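Local structure of Lmo0547 protein (Listeria monocytogenes, 4R9N) at residues A67-I81 and I99-K112. The protein is probably a sugar-responsive transcriptional regulator of the SorC family, here represented by its putative carbohydrate-binding domain. Sequence-based numbering, arbitrary orientation. Where two conformers were deposited one is given.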
ATOM      1  N   ALA A  67       6.887   5.699   7.415  1.00 14.89           N
ATOM      2  CA  ALA A  67       6.843   7.155   7.660  1.00 15.93           C
ATOM      3  C   ALA A  67       7.584   7.600   8.922  1.00 17.38           C
ATOM      4  O   ALA A  67       8.228   8.615   8.929  1.00 19.25           O
ATOM      5  CB  ALA A  67       5.400   7.645   7.641  1.00 15.84           C
ATOM      6  N   ASN A  68       7.540   6.818   9.989  1.00 18.54           N
ATOM      7  CA  ASN A  68       8.214   7.165  11.198  1.00 21.79           C
ATOM      8  C   ASN A  68       9.718   7.146  10.944  1.00 21.66           C
ATOM      9  O   ASN A  68      10.447   7.953  11.557  1.00 20.53           O
ATOM     10  CB  ASN A  68       7.864   6.123  12.315  1.00 21.84           C
ATOM     11  CG  ASN A  68       6.435   6.272  12.844  1.00 24.11           C
ATOM     12  OD1 ASN A  68       5.725   7.233  12.575  1.00 25.21           O
ATOM     13  ND2 ASN A  68       6.011   5.289  13.585  1.00 27.02           N
ATOM     14  N   GLU A  69      10.167   6.192  10.100  1.00 19.53           N
ATOM     15  CA  GLU A  69      11.605   6.032   9.839  1.00 19.77           C
ATOM     16  C   GLU A  69      12.139   7.010   8.784  1.00 19.15           C
ATOM     17  O   GLU A  69      13.363   7.125   8.565  1.00 19.47           O
ATOM     18  CB  GLU A  69      11.921   4.599   9.392  1.00 21.61           C
ATOM     19  CG  GLU A  69      11.631   3.516  10.439  1.00 23.01           C
ATOM     20  CD  GLU A  69      12.664   3.454  11.531  1.00 27.41           C
ATOM     21  OE1 GLU A  69      13.695   4.175  11.498  1.00 30.24           O
ATOM     22  OE2 GLU A  69      12.406   2.662  12.443  1.00 31.58           O
ATOM     23  N   PHE A  70      11.247   7.688   8.087  1.00 17.97           N
ATOM     24  CA  PHE A  70      11.612   8.527   6.970  1.00 17.35           C
ATOM     25  C   PHE A  70      12.500   9.700   7.392  1.00 20.23           C
ATOM     26  O   PHE A  70      12.302  10.295   8.484  1.00 20.66           O
ATOM     27  CB  PHE A  70      10.339   9.001   6.260  1.00 17.37           C
ATOM     28  CG  PHE A  70      10.564   9.412   4.863  1.00 16.79           C
ATOM     29  CD1 PHE A  70      10.605   8.442   3.861  1.00 18.60           C
ATOM     30  CD2 PHE A  70      10.813  10.742   4.528  1.00 19.13           C
ATOM     31  CE1 PHE A  70      10.878   8.799   2.568  1.00 18.06           C
ATOM     32  CE2 PHE A  70      11.095  11.107   3.231  1.00 18.44           C
ATOM     33  CZ  PHE A  70      11.090  10.136   2.240  1.00 18.23           C
ATOM     34  N   PRO A  71      13.504  10.032   6.566  1.00 22.51           N
ATOM     35  CA  PRO A  71      14.469  11.057   6.973  1.00 24.48           C
ATOM     36  C   PRO A  71      13.933  12.472   6.802  1.00 25.95           C
ATOM     37  O   PRO A  71      12.860  12.696   6.185  1.00 24.87           O
ATOM     38  CB  PRO A  71      15.669  10.809   6.030  1.00 24.37           C
ATOM     39  CG  PRO A  71      14.982  10.372   4.770  1.00 24.70           C
ATOM     40  CD  PRO A  71      13.967   9.365   5.332  1.00 21.84           C
ATOM     41  N   PHE A  72      14.659  13.449   7.357  1.00 23.36           N
ATOM     42  CA  PHE A  72      14.232  14.844   7.259  1.00 26.87           C
ATOM     43  C   PHE A  72      14.929  15.598   6.148  1.00 31.52           C
ATOM     44  O   PHE A  72      15.565  16.601   6.364  1.00 41.04           O
ATOM     45  CB  PHE A  72      14.476  15.579   8.584  1.00 28.21           C
ATOM     46  CG  PHE A  72      13.680  15.017   9.720  1.00 29.02           C
ATOM     47  CD1 PHE A  72      14.068  13.852  10.317  1.00 30.94           C
ATOM     48  CD2 PHE A  72      12.539  15.660  10.157  1.00 33.35           C
ATOM     49  CE1 PHE A  72      13.327  13.332  11.370  1.00 34.20           C
ATOM     50  CE2 PHE A  72      11.779  15.136  11.182  1.00 32.27           C
ATOM     51  CZ  PHE A  72      12.183  13.964  11.767  1.00 30.93           C
ATOM     52  N   ILE A  73      14.785  15.145   4.941  1.00 30.60           N
ATOM     53  CA  ILE A  73      15.435  15.753   3.815  1.00 31.14           C
ATOM     54  C   ILE A  73      14.445  16.608   3.069  1.00 29.90           C
ATOM     55  O   ILE A  73      13.411  16.118   2.596  1.00 29.99           O
ATOM     56  CB  ILE A  73      15.959  14.693   2.830  1.00 32.56           C
ATOM     57  CG1 ILE A  73      17.081  13.882   3.474  1.00 36.45           C
ATOM     58  CG2 ILE A  73      16.565  15.384   1.592  1.00 33.71           C
ATOM     59  CD1 ILE A  73      17.600  12.729   2.600  1.00 35.93           C
ATOM     60  N   PRO A  74      14.775  17.884   2.881  1.00 30.17           N
ATOM     61  CA  PRO A  74      13.767  18.702   2.221  1.00 30.32           C
ATOM     62  C   PRO A  74      13.552  18.301   0.759  1.00 30.11           C
ATOM     63  O   PRO A  74      14.511  17.884   0.070  1.00 26.20           O
ATOM     64  CB  PRO A  74      14.360  20.106   2.308  1.00 33.79           C
ATOM     65  CG  PRO A  74      15.326  20.073   3.460  1.00 32.68           C
ATOM     66  CD  PRO A  74      15.903  18.689   3.415  1.00 32.92           C
ATOM     67  N   HIS A  75      12.301  18.401   0.304  1.00 26.98           N
ATOM     68  CA  HIS A  75      11.913  18.243  -1.116  1.00 26.35           C
ATOM     69  C   HIS A  75      10.727  19.149  -1.311  1.00 29.24           C
ATOM     70  O   HIS A  75       9.567  18.716  -1.449  1.00 24.15           O
ATOM     71  CB  HIS A  75      11.579  16.772  -1.405  1.00 26.95           C
ATOM     72  CG  HIS A  75      11.305  16.421  -2.846  1.00 26.72           C
ATOM     73  ND1 HIS A  75      11.240  17.340  -3.884  1.00 28.38           N
ATOM     74  CD2 HIS A  75      11.067  15.215  -3.417  1.00 25.25           C
ATOM     75  CE1 HIS A  75      10.950  16.718  -5.015  1.00 25.94           C
ATOM     76  NE2 HIS A  75      10.841  15.423  -4.754  1.00 27.07           N
ATOM     77  N   LYS A  76      10.991  20.440  -1.264  1.00 28.34           N
ATOM     78  CA  LYS A  76       9.872  21.396  -1.125  1.00 32.18           C
ATOM     79  C   LYS A  76       8.878  21.419  -2.294  1.00 29.69           C
ATOM     80  O   LYS A  76       7.690  21.738  -2.089  1.00 28.97           O
ATOM     81  CB  LYS A  76      10.406  22.796  -0.815  1.00 36.36           C
ATOM     82  CG  LYS A  76      11.111  23.397  -2.013  1.00 42.88           C
ATOM     83  CD  LYS A  76      11.430  24.885  -1.850  1.00 48.79           C
ATOM     84  CE  LYS A  76      11.443  25.561  -3.221  1.00 52.01           C
ATOM     85  NZ  LYS A  76      12.290  24.818  -4.202  1.00 50.70           N
ATOM     86  N   ASP A  77       9.305  21.017  -3.493  1.00 27.93           N
ATOM     87  CA  ASP A  77       8.398  20.962  -4.630  1.00 28.81           C
ATOM     88  C   ASP A  77       7.500  19.696  -4.735  1.00 25.28           C
ATOM     89  O   ASP A  77       6.680  19.619  -5.596  1.00 26.42           O
ATOM     90  CB  ASP A  77       9.141  21.180  -5.969  1.00 33.86           C
ATOM     91  CG  ASP A  77       9.814  22.586  -6.067  1.00 42.71           C
ATOM     92  OD1 ASP A  77       9.378  23.551  -5.400  1.00 45.92           O
ATOM     93  OD2 ASP A  77      10.799  22.721  -6.826  1.00 54.73           O
ATOM     94  N   LEU A  78       7.673  18.710  -3.867  1.00 22.93           N
ATOM     95  CA  LEU A  78       6.881  17.504  -3.928  1.00 22.13           C
ATOM     96  C   LEU A  78       5.443  17.783  -3.533  1.00 21.24           C
ATOM     97  O   LEU A  78       5.221  18.627  -2.677  1.00 23.17           O
ATOM     98  CB  LEU A  78       7.465  16.465  -2.950  1.00 21.30           C
ATOM     99  CG  LEU A  78       6.806  15.062  -2.938  1.00 20.88           C
ATOM    100  CD1 LEU A  78       6.969  14.319  -4.240  1.00 20.52           C
ATOM    101  CD2 LEU A  78       7.449  14.182  -1.871  1.00 21.90           C
ATOM    102  N   THR A  79       4.470  17.104  -4.128  1.00 20.78           N
ATOM    103  CA  THR A  79       3.115  17.040  -3.560  1.00 20.38           C
ATOM    104  C   THR A  79       2.777  15.605  -3.197  1.00 19.63           C
ATOM    105  O   THR A  79       2.910  14.723  -4.033  1.00 17.82           O
ATOM    106  CB  THR A  79       2.087  17.603  -4.555  1.00 24.03           C
ATOM    107  OG1 THR A  79       2.479  18.950  -4.841  1.00 25.12           O
ATOM    108  CG2 THR A  79       0.690  17.633  -3.994  1.00 25.08           C
ATOM    109  N   ILE A  80       2.389  15.392  -1.939  1.00 17.50           N
ATOM    110  CA  ILE A  80       1.985  14.066  -1.400  1.00 17.39           C
ATOM    111  C   ILE A  80       0.462  13.999  -1.313  1.00 17.67           C
ATOM    112  O   ILE A  80      -0.175  14.946  -0.784  1.00 18.20           O
ATOM    113  CB  ILE A  80       2.585  13.865   0.008  1.00 19.28           C
ATOM    114  CG1 ILE A  80       4.071  14.087  -0.036  1.00 20.52           C
ATOM    115  CG2 ILE A  80       2.317  12.443   0.530  1.00 20.86           C
ATOM    116  CD1 ILE A  80       4.677  14.036   1.356  1.00 24.90           C
ATOM    117  N   ILE A  81      -0.097  12.910  -1.827  1.00 16.79           N
ATOM    118  CA  ILE A  81      -1.537  12.725  -1.973  1.00 18.20           C
ATOM    119  C   ILE A  81      -1.959  11.408  -1.294  1.00 15.86           C
ATOM    120  O   ILE A  81      -1.448  10.331  -1.632  1.00 14.85           O
ATOM    121  CB  ILE A  81      -1.941  12.565  -3.451  1.00 18.90           C
ATOM    122  CG1 ILE A  81      -1.299  13.632  -4.334  1.00 21.44           C
ATOM    123  CG2 ILE A  81      -3.464  12.491  -3.616  1.00 21.90           C
ATOM    124  CD1 ILE A  81      -1.914  14.978  -4.175  1.00 23.90           C
ATOM    125  N   ILE A  99      -0.498  10.134   7.898  1.00 18.30           N
ATOM    126  CA  ILE A  99       0.780   9.704   7.346  1.00 18.56           C
ATOM    127  C   ILE A  99       1.354  10.738   6.326  1.00 18.57           C
ATOM    128  O   ILE A  99       2.539  11.111   6.337  1.00 17.33           O
ATOM    129  CB  ILE A  99       0.692   8.286   6.733  1.00 18.45           C
ATOM    130  CG1 ILE A  99       0.443   7.235   7.836  1.00 19.82           C
ATOM    131  CG2 ILE A  99       1.963   7.945   5.991  1.00 21.33           C
ATOM    132  CD1 ILE A  99      -0.099   5.934   7.286  1.00 20.56           C
ATOM    133  N   CYS A 100       0.476  11.167   5.422  1.00 18.47           N
ATOM    134  CA  CYS A 100       0.841  12.138   4.402  0.70 17.29           C
ATOM    135  C   CYS A 100       1.302  13.438   5.034  1.00 18.90           C
ATOM    136  O   CYS A 100       2.281  14.051   4.560  1.00 19.12           O
ATOM    137  CB  CYS A 100      -0.289  12.416   3.392  0.70 17.03           C
ATOM    138  SG  CYS A 100      -0.569  11.044   2.284  0.70 14.61           S
ATOM    139  N   TYR A 101       0.593  13.897   6.047  1.00 20.09           N
ATOM    140  CA  TYR A 101       0.966  15.117   6.736  1.00 22.51           C
ATOM    141  C   TYR A 101       2.355  14.957   7.395  1.00 21.40           C
ATOM    142  O   TYR A 101       3.204  15.840   7.289  1.00 20.33           O
ATOM    143  CB  TYR A 101      -0.077  15.497   7.763  1.00 24.23           C
ATOM    144  CG  TYR A 101       0.220  16.862   8.363  1.00 30.27           C
ATOM    145  CD1 TYR A 101       0.809  16.970   9.603  1.00 34.46           C
ATOM    146  CD2 TYR A 101      -0.078  18.014   7.672  1.00 35.23           C
ATOM    147  CE1 TYR A 101       1.123  18.204  10.143  1.00 39.10           C
ATOM    148  CE2 TYR A 101       0.201  19.264   8.223  1.00 39.41           C
ATOM    149  CZ  TYR A 101       0.821  19.329   9.454  1.00 40.37           C
ATOM    150  OH  TYR A 101       1.107  20.533  10.063  1.00 53.22           O
ATOM    151  N   ASP A 102       2.576  13.846   8.097  1.00 21.23           N
ATOM    152  CA  ASP A 102       3.844  13.625   8.735  1.00 22.88           C
ATOM    153  C   ASP A 102       5.006  13.596   7.718  1.00 21.92           C
ATOM    154  O   ASP A 102       6.124  14.119   8.032  1.00 21.58           O
ATOM    155  CB  ASP A 102       3.845  12.359   9.575  1.00 25.65           C
ATOM    156  CG  ASP A 102       2.907  12.425  10.769  1.00 28.66           C
ATOM    157  OD1 ASP A 102       2.532  13.536  11.228  1.00 29.01           O
ATOM    158  OD2 ASP A 102       2.543  11.333  11.274  1.00 26.54           O
ATOM    159  N   LEU A 103       4.817  12.940   6.561  1.00 19.60           N
ATOM    160  CA  LEU A 103       5.822  12.986   5.494  1.00 20.42           C
ATOM    161  C   LEU A 103       6.006  14.424   4.959  1.00 20.93           C
ATOM    162  O   LEU A 103       7.146  14.860   4.713  1.00 21.49           O
ATOM    163  CB  LEU A 103       5.464  12.046   4.328  1.00 19.13           C
ATOM    164  CG  LEU A 103       5.563  10.547   4.665  1.00 19.24           C
ATOM    165  CD1 LEU A 103       4.898   9.734   3.561  1.00 19.72           C
ATOM    166  CD2 LEU A 103       7.016  10.153   4.887  1.00 21.34           C
ATOM    167  N   LYS A 104       4.928  15.187   4.891  1.00 20.53           N
ATOM    168  CA  LYS A 104       5.005  16.562   4.376  1.00 22.69           C
ATOM    169  C   LYS A 104       5.856  17.416   5.306  1.00 24.08           C
ATOM    170  O   LYS A 104       6.626  18.297   4.858  1.00 23.43           O
ATOM    171  CB  LYS A 104       3.609  17.153   4.281  1.00 27.82           C
ATOM    172  CG  LYS A 104       3.530  18.636   3.935  1.00 34.71           C
ATOM    173  CD  LYS A 104       2.810  19.459   4.995  1.00 41.87           C
ATOM    174  CE  LYS A 104       2.343  20.831   4.498  1.00 49.40           C
ATOM    175  NZ  LYS A 104       1.172  20.746   3.572  1.00 54.21           N
ATOM    176  N   LYS A 105       5.666  17.215   6.611  1.00 23.81           N
ATOM    177  CA  LYS A 105       6.467  17.956   7.618  1.00 26.53           C
ATOM    178  C   LYS A 105       7.973  17.615   7.508  1.00 25.08           C
ATOM    179  O   LYS A 105       8.850  18.523   7.635  1.00 24.57           O
ATOM    180  CB  LYS A 105       6.014  17.603   9.021  1.00 30.86           C
ATOM    181  CG  LYS A 105       4.720  18.211   9.470  1.00 36.70           C
ATOM    182  CD  LYS A 105       4.246  17.458  10.706  1.00 43.85           C
ATOM    183  CE  LYS A 105       4.689  18.090  12.014  1.00 46.77           C
ATOM    184  NZ  LYS A 105       3.566  18.832  12.642  1.00 51.62           N
ATOM    185  N   LYS A 106       8.279  16.329   7.278  1.00 21.36           N
ATOM    186  CA  LYS A 106       9.685  15.886   7.082  1.00 22.26           C
ATOM    187  C   LYS A 106      10.339  16.467   5.811  1.00 25.60           C
ATOM    188  O   LYS A 106      11.554  16.753   5.825  1.00 26.45           O
ATOM    189  CB  LYS A 106       9.830  14.354   7.133  1.00 20.73           C
ATOM    190  CG  LYS A 106       9.607  13.761   8.532  1.00 21.86           C
ATOM    191  CD  LYS A 106       9.760  12.275   8.616  1.00 22.69           C
ATOM    192  CE  LYS A 106       9.643  11.803  10.063  1.00 24.49           C
ATOM    193  NZ  LYS A 106      10.065  10.424  10.230  1.00 23.58           N
HETATM  194  N   MSE A 107       9.596  16.623   4.720  1.00 22.62           N
HETATM  195  CA  MSE A 107      10.152  17.121   3.430  1.00 22.90           C
HETATM  196  C   MSE A 107       9.888  18.578   3.160  1.00 24.14           C
HETATM  197  O   MSE A 107      10.249  19.112   2.078  1.00 25.38           O
HETATM  198  CB  MSE A 107       9.663  16.253   2.264  1.00 23.21           C
HETATM  199  CG  MSE A 107      10.197  14.874   2.402  1.00 23.11           C
HETATM  200 SE   MSE A 107       9.807  13.782   0.811  0.65 25.08          SE
HETATM  201  CE  MSE A 107       8.208  12.956   1.561  1.00 26.94           C
ATOM    202  N   LYS A 108       9.185  19.221   4.087  1.00 24.52           N
ATOM    203  CA  LYS A 108       8.715  20.605   3.959  1.00 28.61           C
ATOM    204  C   LYS A 108       8.051  20.887   2.628  1.00 27.74           C
ATOM    205  O   LYS A 108       8.322  21.893   1.969  1.00 26.20           O
ATOM    206  CB  LYS A 108       9.893  21.568   4.189  1.00 34.79           C
ATOM    207  CG  LYS A 108      10.515  21.446   5.552  1.00 37.55           C
ATOM    208  CD  LYS A 108      11.622  22.488   5.718  1.00 44.43           C
ATOM    209  CE  LYS A 108      12.225  22.465   7.118  1.00 47.77           C
ATOM    210  NZ  LYS A 108      11.182  22.739   8.152  1.00 49.77           N
ATOM    211  N   CYS A 109       7.150  19.996   2.230  1.00 26.10           N
ATOM    212  CA  CYS A 109       6.586  19.999   0.858  1.00 24.55           C
ATOM    213  C   CYS A 109       5.078  20.279   0.856  1.00 25.55           C
ATOM    214  O   CYS A 109       4.554  20.822   1.833  1.00 25.62           O
ATOM    215  CB  CYS A 109       6.989  18.672   0.176  1.00 23.25           C
ATOM    216  SG  CYS A 109       6.170  17.227   0.852  1.00 22.71           S
ATOM    217  N   HIS A 110       4.392  20.005  -0.236  1.00 24.54           N
ATOM    218  CA  HIS A 110       2.940  20.197  -0.314  1.00 25.89           C
ATOM    219  C   HIS A 110       2.226  18.851  -0.037  1.00 23.58           C
ATOM    220  O   HIS A 110       2.797  17.759  -0.210  1.00 20.83           O
ATOM    221  CB  HIS A 110       2.552  20.719  -1.676  1.00 28.91           C
ATOM    222  CG  HIS A 110       3.396  21.868  -2.140  1.00 34.96           C
ATOM    223  ND1 HIS A 110       3.263  23.145  -1.627  1.00 39.16           N
ATOM    224  CD2 HIS A 110       4.391  21.921  -3.057  1.00 36.07           C
ATOM    225  CE1 HIS A 110       4.144  23.939  -2.214  1.00 43.53           C
ATOM    226  NE2 HIS A 110       4.839  23.223  -3.084  1.00 44.12           N
ATOM    227  N   SER A 111       0.977  18.934   0.386  1.00 24.24           N
ATOM    228  CA  SER A 111       0.139  17.699   0.566  1.00 23.63           C
ATOM    229  C   SER A 111      -1.291  18.063   0.386  1.00 23.98           C
ATOM    230  O   SER A 111      -1.650  19.275   0.499  1.00 25.77           O
ATOM    231  CB  SER A 111       0.359  17.083   1.964  1.00 26.26           C
ATOM    232  OG  SER A 111      -0.015  17.995   2.981  1.00 30.53           O
ATOM    233  N   LYS A 112      -2.107  17.075   0.061  1.00 22.07           N
ATOM    234  CA  LYS A 112      -3.523  17.257  -0.021  1.00 22.84           C
ATOM    235  C   LYS A 112      -4.157  16.390   1.046  1.00 22.73           C
ATOM    236  O   LYS A 112      -3.550  15.494   1.559  1.00 19.11           O
ATOM    237  CB  LYS A 112      -4.043  16.898  -1.434  1.00 27.08           C
ATOM    238  CG  LYS A 112      -3.552  17.848  -2.544  1.00 32.36           C
ATOM    239  CD  LYS A 112      -3.938  19.294  -2.222  1.00 39.32           C
ATOM    240  CE  LYS A 112      -4.110  20.162  -3.463  1.00 45.49           C
ATOM    241  NZ  LYS A 112      -2.911  19.987  -4.315  1.00 47.84           N
TER
HETATM  242  O   HOH W   1       6.835  23.436  -0.236  1.00 41.96           O
HETATM  243  O   HOH W   2       6.832  24.195  -4.731  1.00 45.25           O
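Ile80 packs against helix 99-107 where strand 79-81 pairs in parallel with strand 110-111, the helix and its flanking strands forming a beta-alpha-beta crossover at the edge of the Rossmann-like parallel sheet. Strand and helix run nearly antiparallel, at 166°. With CG1 anti to the carbonyl carbon (chi1 -54°) and chi2 extended, Ile80 sends CD1 in among Leu103 CB, the CE methyl of Met107 (a selenomethionine) and Cys109 SG, which sits 3.6 Å from Ile80 CD1; its other branch, CG2, faces Cys100, whose SG touches it in one of two conformers. Strand 54-57 continues this core through Ile57. Backbone bonds join the strands: Ile80 N donates to His110 O at 3.0 Å, and Lys112 N donates in turn to Ile80 O.

The chain leaving helix 61-69 passes along Leu103, Lys106 and Met107. Phe70 turns its ring inward with CG anti to the backbone N (chi1 -158°), and Leu103 CD2 lies over one face, 3.6 Å from Phe70 CG. The extended chi2 of Met107 carries SE obliquely to that ring in a Met-aromatic contact and to 3.6 Å from Leu78 CD2, and the bend at chi3 turns CE toward Ile80 CD1. Nearby, His75 N makes a nearly straight bond to Met107 O.

Lys106 runs fully extended beyond CG, its CG and CE methylenes against the Phe72 ring, where CG makes a CH-pi contact over one face. The ammonium thereby reaches two backbone carbonyls: Lys106 NZ donates to Ala67 O at 2.9 Å, in the carbonyl plane, and meets a lone pair of Phe70 O at 2.8 Å.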